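Local coordinates for protein 4-hydroxybutyrate CoA-transferase (Porphyromonas gingivalis, PDB 3D3U) that probably transfers coenzyme A from an acyl-CoA to a carboxylate such as acetate or 4-hydroxybutyrate, at residues Val28-Ala33 / Val38-Ala43; Ala120-Ser125 / Asp140-Ala145; Met316-Gln321 / Glu424-Arg429. All coordinates share one frame; numbering follows the deposited sequence.

Contact 1. Residues Val28-Ala33 / Val38-Ala43; sequences VVFGHA and VRFSQA
An apolar, aromatic contact buried in the N-terminal half of the chain, this is where helix 38-46 rests on strand 27-30, with Phe30 meeting both Phe40 and Ser41. The two phenylalanine side chains both set out toward the opposite segment and cross at about a right angle. Phe30 CE2 comes to 4.1 Å from Phe40 CD1. Rotation sets the meeting: Phe30 carries CG anti to its carbonyl carbon (chi1 -71°), whereas Phe40 carries CG anti to its own backbone N (chi1 -159°). With 9.2 Å between Phe30 CA and Ser41 CA, there is room for a large ring, and phenylalanine spans the distance. Strand, helix and the next parallel strand, 54-57, form a beta-alpha-beta crossover of the Rossmann-like sheet. The side chain of Phe30 also touches Val56 and Val121 on the two flanking strands, and Phe40 reaches Val121 as well as Val18 of helix 14-21. Serine suits its place by being short: Ser41 CB lies 4.4 Å from Phe30 CE1, while its hydroxyl makes a weak hydrogen bond to Pro66 O. Farther round the helix, Arg39 forms salt bridges with Glu155 and Glu182.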
ATOM      1  N   VAL A  28       1.182  -4.323  21.381  1.00 15.30           N
ATOM      2  CA  VAL A  28       0.487  -5.182  20.468  1.00 13.17           C
ATOM      3  C   VAL A  28       0.594  -4.535  19.164  1.00 13.67           C
ATOM      4  O   VAL A  28       0.764  -3.315  19.143  1.00 14.25           O
ATOM      5  CB  VAL A  28      -1.000  -5.352  20.928  1.00 13.52           C
ATOM      6  CG1 VAL A  28      -1.171  -4.868  22.339  1.00  9.64           C
ATOM      7  CG2 VAL A  28      -1.985  -4.733  20.053  1.00 12.80           C
ATOM      8  N   VAL A  29       0.480  -5.294  18.072  1.00 13.68           N
ATOM      9  CA  VAL A  29       0.505  -4.724  16.708  1.00 13.42           C
ATOM     10  C   VAL A  29      -0.738  -5.235  15.991  1.00 14.82           C
ATOM     11  O   VAL A  29      -1.056  -6.424  16.076  1.00 14.92           O
ATOM     12  CB  VAL A  29       1.856  -5.183  15.901  1.00 14.04           C
ATOM     13  CG1 VAL A  29       1.755  -4.930  14.403  1.00 13.89           C
ATOM     14  CG2 VAL A  29       3.164  -4.516  16.411  1.00  9.61           C
ATOM     15  N   PHE A  30      -1.471  -4.392  15.265  1.00 16.24           N
ATOM     16  CA  PHE A  30      -2.670  -4.924  14.518  1.00 15.93           C
ATOM     17  C   PHE A  30      -2.372  -5.020  13.079  1.00 17.61           C
ATOM     18  O   PHE A  30      -1.691  -4.161  12.548  1.00 18.72           O
ATOM     19  CB  PHE A  30      -3.832  -3.977  14.580  1.00 15.13           C
ATOM     20  CG  PHE A  30      -4.505  -3.873  15.952  1.00 16.71           C
ATOM     21  CD1 PHE A  30      -5.544  -2.904  16.157  1.00 13.37           C
ATOM     22  CD2 PHE A  30      -4.160  -4.736  17.005  1.00 14.25           C
ATOM     23  CE1 PHE A  30      -6.186  -2.763  17.331  1.00  7.85           C
ATOM     24  CE2 PHE A  30      -4.838  -4.635  18.195  1.00 14.62           C
ATOM     25  CZ  PHE A  30      -5.853  -3.626  18.373  1.00 15.33           C
ATOM     26  N   GLY A  31      -2.867  -6.044  12.394  1.00 20.63           N
ATOM     27  CA  GLY A  31      -2.575  -6.237  10.907  1.00 23.62           C
ATOM     28  C   GLY A  31      -3.288  -5.088  10.247  1.00 25.45           C
ATOM     29  O   GLY A  31      -4.149  -4.421  10.917  1.00 25.70           O
ATOM     30  N   HIS A  32      -2.967  -4.740   8.998  1.00 27.22           N
ATOM     31  CA  HIS A  32      -3.593  -3.420   8.651  1.00 27.58           C
ATOM     32  C   HIS A  32      -4.479  -3.361   7.481  1.00 24.69           C
ATOM     33  O   HIS A  32      -4.625  -4.343   6.874  1.00 23.64           O
ATOM     34  CB  HIS A  32      -2.633  -2.197   8.741  1.00 29.84           C
ATOM     35  CG  HIS A  32      -1.939  -1.903   7.452  1.00 30.57           C
ATOM     36  ND1 HIS A  32      -1.536  -2.923   6.598  1.00 33.64           N
ATOM     37  CD2 HIS A  32      -1.638  -0.725   6.842  1.00 23.42           C
ATOM     38  CE1 HIS A  32      -0.984  -2.359   5.522  1.00 34.23           C
ATOM     39  NE2 HIS A  32      -1.048  -1.039   5.642  1.00 24.90           N
ATOM     40  N   ALA A  33      -5.123  -2.199   7.280  1.00 23.60           N
ATOM     41  CA  ALA A  33      -5.838  -1.806   6.049  1.00 22.77           C
ATOM     42  C   ALA A  33      -7.183  -2.498   6.180  1.00 22.68           C
ATOM     43  O   ALA A  33      -7.903  -2.216   7.153  1.00 24.97           O
ATOM     44  CB  ALA A  33      -5.080  -2.196   4.756  1.00 22.02           C
ATOM     45  N   VAL A  38     -10.953  -5.413  13.818  1.00 21.02           N
ATOM     46  CA  VAL A  38     -11.856  -4.543  14.471  1.00 21.32           C
ATOM     47  C   VAL A  38     -12.614  -5.292  15.560  1.00 21.37           C
ATOM     48  O   VAL A  38     -12.917  -4.681  16.589  1.00 22.79           O
ATOM     49  CB  VAL A  38     -12.720  -3.854  13.403  1.00 20.45           C
ATOM     50  CG1 VAL A  38     -13.020  -4.830  12.304  1.00 21.69           C
ATOM     51  CG2 VAL A  38     -13.996  -3.290  14.012  1.00 23.80           C
ATOM     52  N   ARG A  39     -12.900  -6.590  15.404  1.00 21.58           N
ATOM     53  CA  ARG A  39     -13.591  -7.357  16.528  1.00 21.31           C
ATOM     54  C   ARG A  39     -12.850  -7.347  17.820  1.00 20.54           C
ATOM     55  O   ARG A  39     -13.405  -7.157  18.903  1.00 20.63           O
ATOM     56  CB  ARG A  39     -13.796  -8.796  16.161  1.00 20.92           C
ATOM     57  CG  ARG A  39     -15.205  -8.988  15.678  1.00 23.30           C
ATOM     58  CD  ARG A  39     -15.482  -8.404  14.351  1.00 22.38           C
ATOM     59  NE  ARG A  39     -14.368  -8.517  13.396  1.00 21.17           N
ATOM     60  CZ  ARG A  39     -14.488  -8.003  12.174  1.00 22.55           C
ATOM     61  NH1 ARG A  39     -13.490  -8.052  11.298  1.00 21.29           N
ATOM     62  NH2 ARG A  39     -15.638  -7.396  11.843  1.00 18.42           N
ATOM     63  N   PHE A  40     -11.565  -7.582  17.663  1.00 20.34           N
ATOM     64  CA  PHE A  40     -10.642  -7.430  18.700  1.00 19.91           C
ATOM     65  C   PHE A  40     -10.572  -6.001  19.187  1.00 21.28           C
ATOM     66  O   PHE A  40     -10.508  -5.801  20.411  1.00 24.41           O
ATOM     67  CB  PHE A  40      -9.293  -7.811  18.213  1.00 18.96           C
ATOM     68  CG  PHE A  40      -8.335  -8.173  19.324  1.00 17.88           C
ATOM     69  CD1 PHE A  40      -7.548  -7.219  19.931  1.00 16.72           C
ATOM     70  CD2 PHE A  40      -8.241  -9.456  19.773  1.00 15.73           C
ATOM     71  CE1 PHE A  40      -6.643  -7.547  20.925  1.00 13.55           C
ATOM     72  CE2 PHE A  40      -7.379  -9.753  20.765  1.00 18.00           C
ATOM     73  CZ  PHE A  40      -6.540  -8.764  21.334  1.00 14.48           C
ATOM     74  N   SER A  41     -10.591  -4.981  18.324  1.00 21.03           N
ATOM     75  CA  SER A  41     -10.642  -3.582  18.853  1.00 20.01           C
ATOM     76  C   SER A  41     -11.913  -3.341  19.715  1.00 20.61           C
ATOM     77  O   SER A  41     -11.894  -2.801  20.857  1.00 18.08           O
ATOM     78  CB  SER A  41     -10.515  -2.569  17.720  1.00 19.44           C
ATOM     79  OG  SER A  41     -10.670  -1.216  18.166  1.00 19.22           O
ATOM     80  N   GLN A  42     -13.019  -3.855  19.158  1.00 23.29           N
ATOM     81  CA  GLN A  42     -14.398  -3.835  19.780  1.00 23.53           C
ATOM     82  C   GLN A  42     -14.181  -4.515  21.143  1.00 21.04           C
ATOM     83  O   GLN A  42     -14.468  -3.896  22.161  1.00 21.64           O
ATOM     84  CB  GLN A  42     -15.463  -4.541  18.841  1.00 24.61           C
ATOM     85  CG  GLN A  42     -16.850  -3.896  18.625  1.00 30.98           C
ATOM     86  CD  GLN A  42     -16.918  -3.126  17.229  1.00 42.73           C
ATOM     87  OE1 GLN A  42     -16.818  -3.797  16.141  1.00 44.13           O
ATOM     88  NE2 GLN A  42     -17.087  -1.724  17.258  1.00 39.64           N
ATOM     89  N   ALA A  43     -13.595  -5.725  21.191  1.00 18.30           N
ATOM     90  CA  ALA A  43     -13.431  -6.364  22.536  1.00 17.00           C
ATOM     91  C   ALA A  43     -12.528  -5.634  23.522  1.00 15.00           C
ATOM     92  O   ALA A  43     -12.713  -5.743  24.695  1.00 11.84           O
ATOM     93  CB  ALA A  43     -13.078  -7.894  22.470  1.00 17.47           C
TER

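Contact 2. Residues Ala120-Ser125 / Asp140-Ala145; sequences AVVQVS and DYTKAA
Ala120 lays its methyl group against the backbone of Ala145, with Ala120 CB 3.9 Å from Ala145 C. The two methyls also meet, Ala120 CB lying 4.3 Å from Ala145 CB. Alanine on both sides lets strand and helix come close, and Ala120 CA is accordingly only 6.0 Å from Ala145 CA. One helical turn earlier a second pair fills the interface: Val122 CG1 stands 3.9 Å from Thr142 OG1, the two side chains crossing obliquely. CG1 of Val122 lies anti to its carbonyl carbon (chi1 -56°), and this branch does the touching. At this level the backbones are farther apart, and the branched valine and threonine take up the difference. The chain runs from strand 119-125 through the short strand 132-134 and helix 142-148 to the neighbouring parallel strand 151-157, a crossover of beta-alpha-beta type in the six-stranded, Rossmann-like sheet. Side chains alternate along the strand, turning Ala120 and Val122 to this helix and Val121 to Phe40 on the other face. Asp140 probably caps the start of the helix: its OD1 accepts from Thr142 N at 3.1 Å, though the place of that oxygen is doubtful. Tyr141, next to Asp140, ties this turn to the adjoining strand, its OH hydrogen-bonded to Phe30 O. The side chain of Lys143 leaves the helix away from strand 119-125 and forms a salt bridge with Glu147.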
ATOM      1  N   ALA A 120       0.763 -10.181  18.213  1.00 12.24           N
ATOM      2  CA  ALA A 120       0.353  -9.707  16.924  1.00 10.62           C
ATOM      3  C   ALA A 120      -1.135 -10.036  16.711  1.00  9.86           C
ATOM      4  O   ALA A 120      -1.518 -11.186  16.739  1.00  8.76           O
ATOM      5  CB  ALA A 120       1.258 -10.381  15.819  1.00  9.97           C
ATOM      6  N   VAL A 121      -1.987  -9.048  16.508  1.00 10.09           N
ATOM      7  CA  VAL A 121      -3.401  -9.342  16.282  1.00 11.02           C
ATOM      8  C   VAL A 121      -3.763  -9.172  14.819  1.00 12.46           C
ATOM      9  O   VAL A 121      -3.778  -8.065  14.383  1.00 14.42           O
ATOM     10  CB  VAL A 121      -4.321  -8.462  17.103  1.00 10.38           C
ATOM     11  CG1 VAL A 121      -5.798  -8.677  16.732  1.00  9.85           C
ATOM     12  CG2 VAL A 121      -4.145  -8.853  18.457  1.00  9.47           C
ATOM     13  N   VAL A 122      -4.062 -10.248  14.084  1.00 12.59           N
ATOM     14  CA  VAL A 122      -4.289 -10.231  12.666  1.00 12.88           C
ATOM     15  C   VAL A 122      -5.622 -10.815  12.289  1.00 14.40           C
ATOM     16  O   VAL A 122      -6.268 -11.568  13.041  1.00 14.88           O
ATOM     17  CB  VAL A 122      -3.242 -11.074  11.892  1.00 12.79           C
ATOM     18  CG1 VAL A 122      -1.824 -10.639  12.196  1.00 11.51           C
ATOM     19  CG2 VAL A 122      -3.398 -12.542  12.173  1.00 15.12           C
ATOM     20  N   GLN A 123      -6.028 -10.539  11.057  1.00 15.62           N
ATOM     21  CA  GLN A 123      -7.293 -11.110  10.617  1.00 15.39           C
ATOM     22  C   GLN A 123      -7.064 -12.108   9.492  1.00 15.45           C
ATOM     23  O   GLN A 123      -7.004 -11.674   8.431  1.00 18.31           O
ATOM     24  CB  GLN A 123      -8.222  -9.965  10.159  1.00 13.80           C
ATOM     25  CG  GLN A 123      -9.496 -10.435   9.569  1.00 13.25           C
ATOM     26  CD  GLN A 123     -10.486  -9.307   9.356  1.00 16.16           C
ATOM     27  OE1 GLN A 123     -10.116  -8.170   9.088  1.00 17.38           O
ATOM     28  NE2 GLN A 123     -11.751  -9.631   9.429  1.00 16.59           N
ATOM     29  N   VAL A 124      -6.955 -13.406   9.657  1.00 15.40           N
ATOM     30  CA  VAL A 124      -6.819 -14.251   8.442  1.00 15.56           C
ATOM     31  C   VAL A 124      -8.084 -14.861   7.958  1.00 16.06           C
ATOM     32  O   VAL A 124      -9.166 -14.606   8.524  1.00 16.47           O
ATOM     33  CB  VAL A 124      -5.946 -15.408   8.731  1.00 15.79           C
ATOM     34  CG1 VAL A 124      -4.558 -14.860   9.029  1.00 17.89           C
ATOM     35  CG2 VAL A 124      -6.498 -16.164  10.009  1.00 16.01           C
ATOM     36  N   SER A 125      -7.919 -15.756   6.981  1.00 16.31           N
ATOM     37  CA  SER A 125      -9.020 -16.472   6.323  1.00 16.64           C
ATOM     38  C   SER A 125      -9.187 -17.917   6.839  1.00 18.84           C
ATOM     39  O   SER A 125      -8.341 -18.450   7.601  1.00 17.98           O
ATOM     40  CB  SER A 125      -8.655 -16.655   4.893  1.00 16.62           C
ATOM     41  OG  SER A 125      -8.061 -17.957   4.762  1.00 12.33           O
ATOM     42  N   ASP A 140       1.909  -7.232   3.801  1.00 26.42           N
ATOM     43  CA  ASP A 140       2.721  -6.092   4.169  1.00 26.20           C
ATOM     44  C   ASP A 140       3.557  -6.228   5.402  1.00 23.76           C
ATOM     45  O   ASP A 140       4.614  -6.866   5.320  1.00 24.78           O
ATOM     46  CB  ASP A 140       1.857  -4.867   4.218  1.00 28.14           C
ATOM     47  CG  ASP A 140       0.635  -5.110   4.964  1.00 32.82           C
ATOM     48  OD1 ASP A 140       0.714  -5.224   6.228  1.00 39.32           O
ATOM     49  OD2 ASP A 140      -0.453  -5.242   4.353  1.00 39.64           O
ATOM     50  N   TYR A 141       3.136  -5.649   6.526  1.00 21.00           N
ATOM     51  CA  TYR A 141       4.010  -5.716   7.754  1.00 19.84           C
ATOM     52  C   TYR A 141       3.395  -6.682   8.713  1.00 19.27           C
ATOM     53  O   TYR A 141       3.987  -7.035   9.767  1.00 18.41           O
ATOM     54  CB  TYR A 141       4.164  -4.401   8.481  1.00 16.80           C
ATOM     55  CG  TYR A 141       2.867  -3.876   9.048  1.00 16.14           C
ATOM     56  CD1 TYR A 141       2.394  -4.275  10.265  1.00 16.72           C
ATOM     57  CD2 TYR A 141       2.162  -2.889   8.421  1.00 16.49           C
ATOM     58  CE1 TYR A 141       1.239  -3.737  10.783  1.00 10.84           C
ATOM     59  CE2 TYR A 141       0.998  -2.349   8.978  1.00 10.95           C
ATOM     60  CZ  TYR A 141       0.571  -2.782  10.129  1.00  9.36           C
ATOM     61  OH  TYR A 141      -0.562  -2.229  10.636  1.00 11.32           O
ATOM     62  N   THR A 142       2.169  -7.027   8.343  1.00 17.87           N
ATOM     63  CA  THR A 142       1.407  -7.858   9.150  1.00 17.85           C
ATOM     64  C   THR A 142       1.941  -9.306   9.185  1.00 18.00           C
ATOM     65  O   THR A 142       1.809  -9.969  10.186  1.00 19.61           O
ATOM     66  CB  THR A 142      -0.129  -7.733   8.872  1.00 17.60           C
ATOM     67  OG1 THR A 142      -0.659  -9.052   8.837  1.00 19.55           O
ATOM     68  CG2 THR A 142      -0.506  -7.206   7.472  1.00 17.10           C
ATOM     69  N   LYS A 143       2.572  -9.842   8.174  1.00 17.42           N
ATOM     70  CA  LYS A 143       3.001 -11.192   8.366  1.00 17.24           C
ATOM     71  C   LYS A 143       4.315 -11.231   9.136  1.00 19.48           C
ATOM     72  O   LYS A 143       4.572 -12.190   9.947  1.00 20.96           O
ATOM     73  CB  LYS A 143       3.184 -11.841   7.039  1.00 18.19           C
ATOM     74  CG  LYS A 143       4.031 -13.050   6.992  1.00 16.62           C
ATOM     75  CD  LYS A 143       3.754 -13.761   5.732  1.00 17.82           C
ATOM     76  CE  LYS A 143       4.018 -15.240   5.861  1.00 18.92           C
ATOM     77  NZ  LYS A 143       5.454 -15.538   5.738  1.00 22.90           N
ATOM     78  N   ALA A 144       5.176 -10.234   8.901  1.00 19.01           N
ATOM     79  CA  ALA A 144       6.389 -10.170   9.664  1.00 18.19           C
ATOM     80  C   ALA A 144       6.089 -10.050  11.150  1.00 18.75           C
ATOM     81  O   ALA A 144       6.774 -10.592  12.018  1.00 20.71           O
ATOM     82  CB  ALA A 144       7.124  -9.040   9.241  1.00 19.18           C
ATOM     83  N   ALA A 145       5.086  -9.283  11.479  1.00 19.25           N
ATOM     84  CA  ALA A 145       4.688  -9.107  12.878  1.00 18.85           C
ATOM     85  C   ALA A 145       4.281 -10.462  13.432  1.00 18.61           C
ATOM     86  O   ALA A 145       4.849 -10.870  14.471  1.00 17.90           O
ATOM     87  CB  ALA A 145       3.522  -8.111  12.966  1.00 18.76           C
TER

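Contact 3. Residues Met316-Gln321 / Glu424-Arg429; sequences MDLMGQ and EEIRRR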
ATOM      1  N   MET A 316       5.902  20.210  -5.284  1.00 22.21           N
ATOM      2  CA  MET A 316       7.191  20.014  -5.839  1.00 22.45           C
ATOM      3  C   MET A 316       7.808  21.330  -6.099  1.00 23.98           C
ATOM      4  O   MET A 316       7.111  22.352  -6.145  1.00 24.21           O
ATOM      5  CB  MET A 316       7.059  19.344  -7.149  1.00 22.00           C
ATOM      6  CG  MET A 316       8.352  19.420  -7.958  1.00 20.21           C
ATOM      7  SD  MET A 316       8.637  17.702  -8.570  1.00 19.96           S
ATOM      8  CE  MET A 316       9.409  17.967 -10.075  1.00 23.35           C
ATOM      9  N   ASP A 317       9.118  21.348  -6.297  1.00 25.20           N
ATOM     10  CA  ASP A 317       9.775  22.659  -6.468  1.00 26.62           C
ATOM     11  C   ASP A 317      10.452  22.852  -7.817  1.00 26.80           C
ATOM     12  O   ASP A 317      10.558  21.921  -8.596  1.00 26.64           O
ATOM     13  CB  ASP A 317      10.701  23.022  -5.295  1.00 26.69           C
ATOM     14  CG  ASP A 317      12.051  22.252  -5.300  1.00 30.04           C
ATOM     15  OD1 ASP A 317      12.356  21.363  -6.169  1.00 32.11           O
ATOM     16  OD2 ASP A 317      12.903  22.518  -4.418  1.00 33.58           O
ATOM     17  N   LEU A 318      10.912  24.069  -8.087  1.00 28.00           N
ATOM     18  CA  LEU A 318      11.569  24.365  -9.371  1.00 29.18           C
ATOM     19  C   LEU A 318      12.842  23.552  -9.689  1.00 30.83           C
ATOM     20  O   LEU A 318      13.529  23.841 -10.679  1.00 30.42           O
ATOM     21  CB  LEU A 318      11.874  25.861  -9.476  1.00 28.60           C
ATOM     22  CG  LEU A 318      10.701  26.819  -9.708  1.00 27.13           C
ATOM     23  CD1 LEU A 318      11.218  28.234 -10.040  1.00 24.91           C
ATOM     24  CD2 LEU A 318       9.780  26.309 -10.794  1.00 22.46           C
ATOM     25  N   MET A 319      13.095  22.513  -8.885  1.00 33.21           N
ATOM     26  CA  MET A 319      14.364  21.812  -8.818  1.00 35.25           C
ATOM     27  C   MET A 319      14.188  20.291  -8.846  1.00 36.14           C
ATOM     28  O   MET A 319      15.115  19.555  -9.172  1.00 37.08           O
ATOM     29  CB  MET A 319      14.997  22.148  -7.508  1.00 35.35           C
ATOM     30  CG  MET A 319      16.451  21.906  -7.474  1.00 39.20           C
ATOM     31  SD  MET A 319      17.206  23.519  -7.115  1.00 49.97           S
ATOM     32  CE  MET A 319      16.139  24.383  -5.876  1.00 44.97           C
ATOM     33  N   GLY A 320      13.029  19.795  -8.463  1.00 35.93           N
ATOM     34  CA  GLY A 320      12.833  18.374  -8.615  1.00 37.02           C
ATOM     35  C   GLY A 320      12.637  17.671  -7.306  1.00 38.08           C
ATOM     36  O   GLY A 320      12.977  16.498  -7.138  1.00 38.43           O
ATOM     37  N   GLN A 321      12.041  18.398  -6.385  1.00 38.22           N
ATOM     38  CA  GLN A 321      12.053  17.997  -5.050  1.00 39.03           C
ATOM     39  C   GLN A 321      10.644  18.045  -4.433  1.00 39.58           C
ATOM     40  O   GLN A 321       9.977  19.104  -4.471  1.00 40.39           O
ATOM     41  CB  GLN A 321      13.054  18.903  -4.381  1.00 38.53           C
ATOM     42  CG  GLN A 321      14.380  18.843  -5.092  1.00 40.92           C
ATOM     43  CD  GLN A 321      15.523  19.500  -4.293  1.00 46.26           C
ATOM     44  OE1 GLN A 321      15.319  20.576  -3.719  1.00 47.09           O
ATOM     45  NE2 GLN A 321      16.729  18.863  -4.267  1.00 47.29           N
ATOM     46  N   GLU A 424       9.294  34.237 -13.778  1.00 25.01           N
ATOM     47  CA  GLU A 424       9.932  35.340 -13.078  1.00 25.29           C
ATOM     48  C   GLU A 424      11.068  34.824 -12.166  1.00 25.33           C
ATOM     49  O   GLU A 424      12.166  35.347 -12.200  1.00 25.66           O
ATOM     50  CB  GLU A 424       8.847  36.037 -12.268  1.00 25.64           C
ATOM     51  CG  GLU A 424       9.173  37.419 -11.809  1.00 26.62           C
ATOM     52  CD  GLU A 424       9.802  38.222 -12.905  1.00 29.11           C
ATOM     53  OE1 GLU A 424       9.064  38.637 -13.834  1.00 31.05           O
ATOM     54  OE2 GLU A 424      11.034  38.439 -12.816  1.00 30.35           O
ATOM     55  N   GLU A 425      10.810  33.764 -11.401  1.00 25.54           N
ATOM     56  CA  GLU A 425      11.793  33.202 -10.471  1.00 25.77           C
ATOM     57  C   GLU A 425      13.036  32.670 -11.155  1.00 26.40           C
ATOM     58  O   GLU A 425      14.124  32.923 -10.673  1.00 27.23           O
ATOM     59  CB  GLU A 425      11.173  32.092  -9.609  1.00 25.38           C
ATOM     60  CG  GLU A 425      11.683  32.007  -8.179  1.00 24.38           C
ATOM     61  CD  GLU A 425      11.246  33.225  -7.396  1.00 27.40           C
ATOM     62  OE1 GLU A 425      10.013  33.454  -7.372  1.00 28.78           O
ATOM     63  OE2 GLU A 425      12.113  33.984  -6.863  1.00 27.30           O
ATOM     64  N   ILE A 426      12.872  31.915 -12.245  1.00 27.22           N
ATOM     65  CA  ILE A 426      14.001  31.397 -13.043  1.00 28.53           C
ATOM     66  C   ILE A 426      14.904  32.529 -13.464  1.00 29.15           C
ATOM     67  O   ILE A 426      16.109  32.392 -13.375  1.00 29.54           O
ATOM     68  CB  ILE A 426      13.522  30.657 -14.317  1.00 28.51           C
ATOM     69  CG1 ILE A 426      12.853  29.358 -13.898  1.00 31.20           C
ATOM     70  CG2 ILE A 426      14.688  30.434 -15.373  1.00 26.81           C
ATOM     71  CD1 ILE A 426      12.464  28.499 -15.073  1.00 35.97           C
ATOM     72  N   ARG A 427      14.313  33.624 -13.943  1.00 29.72           N
ATOM     73  CA  ARG A 427      15.080  34.749 -14.393  1.00 30.26           C
ATOM     74  C   ARG A 427      16.003  35.202 -13.256  1.00 30.87           C
ATOM     75  O   ARG A 427      17.211  35.366 -13.497  1.00 30.83           O
ATOM     76  CB  ARG A 427      14.186  35.870 -14.940  1.00 30.20           C
ATOM     77  CG  ARG A 427      14.249  36.103 -16.491  1.00 30.64           C
ATOM     78  CD  ARG A 427      15.670  36.408 -17.095  1.00 30.85           C
ATOM     79  NE  ARG A 427      15.772  37.719 -17.791  1.00 32.37           N
ATOM     80  CZ  ARG A 427      16.930  38.373 -18.071  1.00 31.30           C
ATOM     81  NH1 ARG A 427      16.911  39.567 -18.665  1.00 27.19           N
ATOM     82  NH2 ARG A 427      18.107  37.840 -17.732  1.00 31.58           N
ATOM     83  N   ARG A 428      15.481  35.330 -12.025  1.00 31.64           N
ATOM     84  CA  ARG A 428      16.322  35.682 -10.831  1.00 32.57           C
ATOM     85  C   ARG A 428      17.086  34.452 -10.290  1.00 33.33           C
ATOM     86  O   ARG A 428      16.885  33.969  -9.178  1.00 33.74           O
ATOM     87  CB  ARG A 428      15.523  36.450  -9.743  1.00 32.10           C
ATOM     88  CG  ARG A 428      14.628  35.629  -8.765  1.00 32.75           C
ATOM     89  CD  ARG A 428      15.358  35.043  -7.527  1.00 36.34           C
ATOM     90  NE  ARG A 428      15.959  36.037  -6.589  1.00 39.92           N
ATOM     91  CZ  ARG A 428      17.192  36.647  -6.685  1.00 38.67           C
ATOM     92  NH1 ARG A 428      17.589  37.511  -5.740  1.00 35.48           N
ATOM     93  NH2 ARG A 428      18.029  36.410  -7.706  1.00 37.85           N
ATOM     94  N   ARG A 429      17.975  33.943 -11.128  1.00 34.34           N
ATOM     95  CA  ARG A 429      18.622  32.683 -10.897  1.00 35.14           C
ATOM     96  C   ARG A 429      19.454  32.483 -12.123  1.00 35.71           C
ATOM     97  O   ARG A 429      19.991  31.394 -12.279  1.00 35.65           O
ATOM     98  CB  ARG A 429      17.606  31.550 -10.893  1.00 35.15           C
ATOM     99  CG  ARG A 429      17.402  30.867  -9.577  1.00 36.40           C
ATOM    100  CD  ARG A 429      16.607  31.635  -8.542  1.00 36.40           C
ATOM    101  NE  ARG A 429      16.383  30.810  -7.344  1.00 38.98           N
ATOM    102  CZ  ARG A 429      17.259  30.662  -6.328  1.00 36.09           C
ATOM    103  NH1 ARG A 429      16.943  29.890  -5.295  1.00 31.83           N
ATOM    104  NH2 ARG A 429      18.446  31.284  -6.343  1.00 35.33           N
TER
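Asp317 OD1 gathers backbone N-H groups of the turn that follows it, accepting weak hydrogen bonds from Gly320 N at 2.9 Å and Gln321 N at 3.0 Å. A third weak bond, from Met319 N, is less certain because that nitrogen sits too close to a neighbour in the model. An aspartate is apt here, since one carboxylate oxygen can serve several N-H groups that converge on it. Glycine suits position 320, whose backbone angles leave no place for a CB beside the carbonyl O of Met319. Leu318, on the bend so held, supplies the contact with segment 424-429. Its CD1 branch lies 3.9 Å from Glu425 CB and 4.3 Å from Ile426 CG1, and the leucine crosses the glutamate side chain at about a right angle. With CG anti to the carbonyl carbon (chi1 -73°), the leucine extends toward the helix and presents CD1. Glu425 offers its aliphatic base to the leucine while a bend at chi2 (68°) takes the carboxylate away. Helix 403-413 backs both partners, meeting Leu318 through Thr411 and Ile426 through Ala407 and Glu408, while Met316 and Leu318 join strand 369-370 by backbone hydrogen bonds and Glu425 packs on Pro371 just beyond it.

Overall arrangement
From the N terminus, contact 1 closes the short loop between strand 27-30 and helix 38-46. Contact 2 opens later in the chain and closes a longer loop, from strand 119-125 to helix 142-148, and contact 3 spans about a hundred residues to bring the last helix, 418-427, back to 316-321. The three follow in series, neither nesting nor crossing. Contacts 1 and 2 share one parallel sheet, their strands being neighbours joined by Val29 O to Val121 N at 2.8 Å, and they fix helices to its two faces. Contact 3 belongs to the C-terminal half, on the other side of the chain's centre, its centre about 45 Å from that of contact 2.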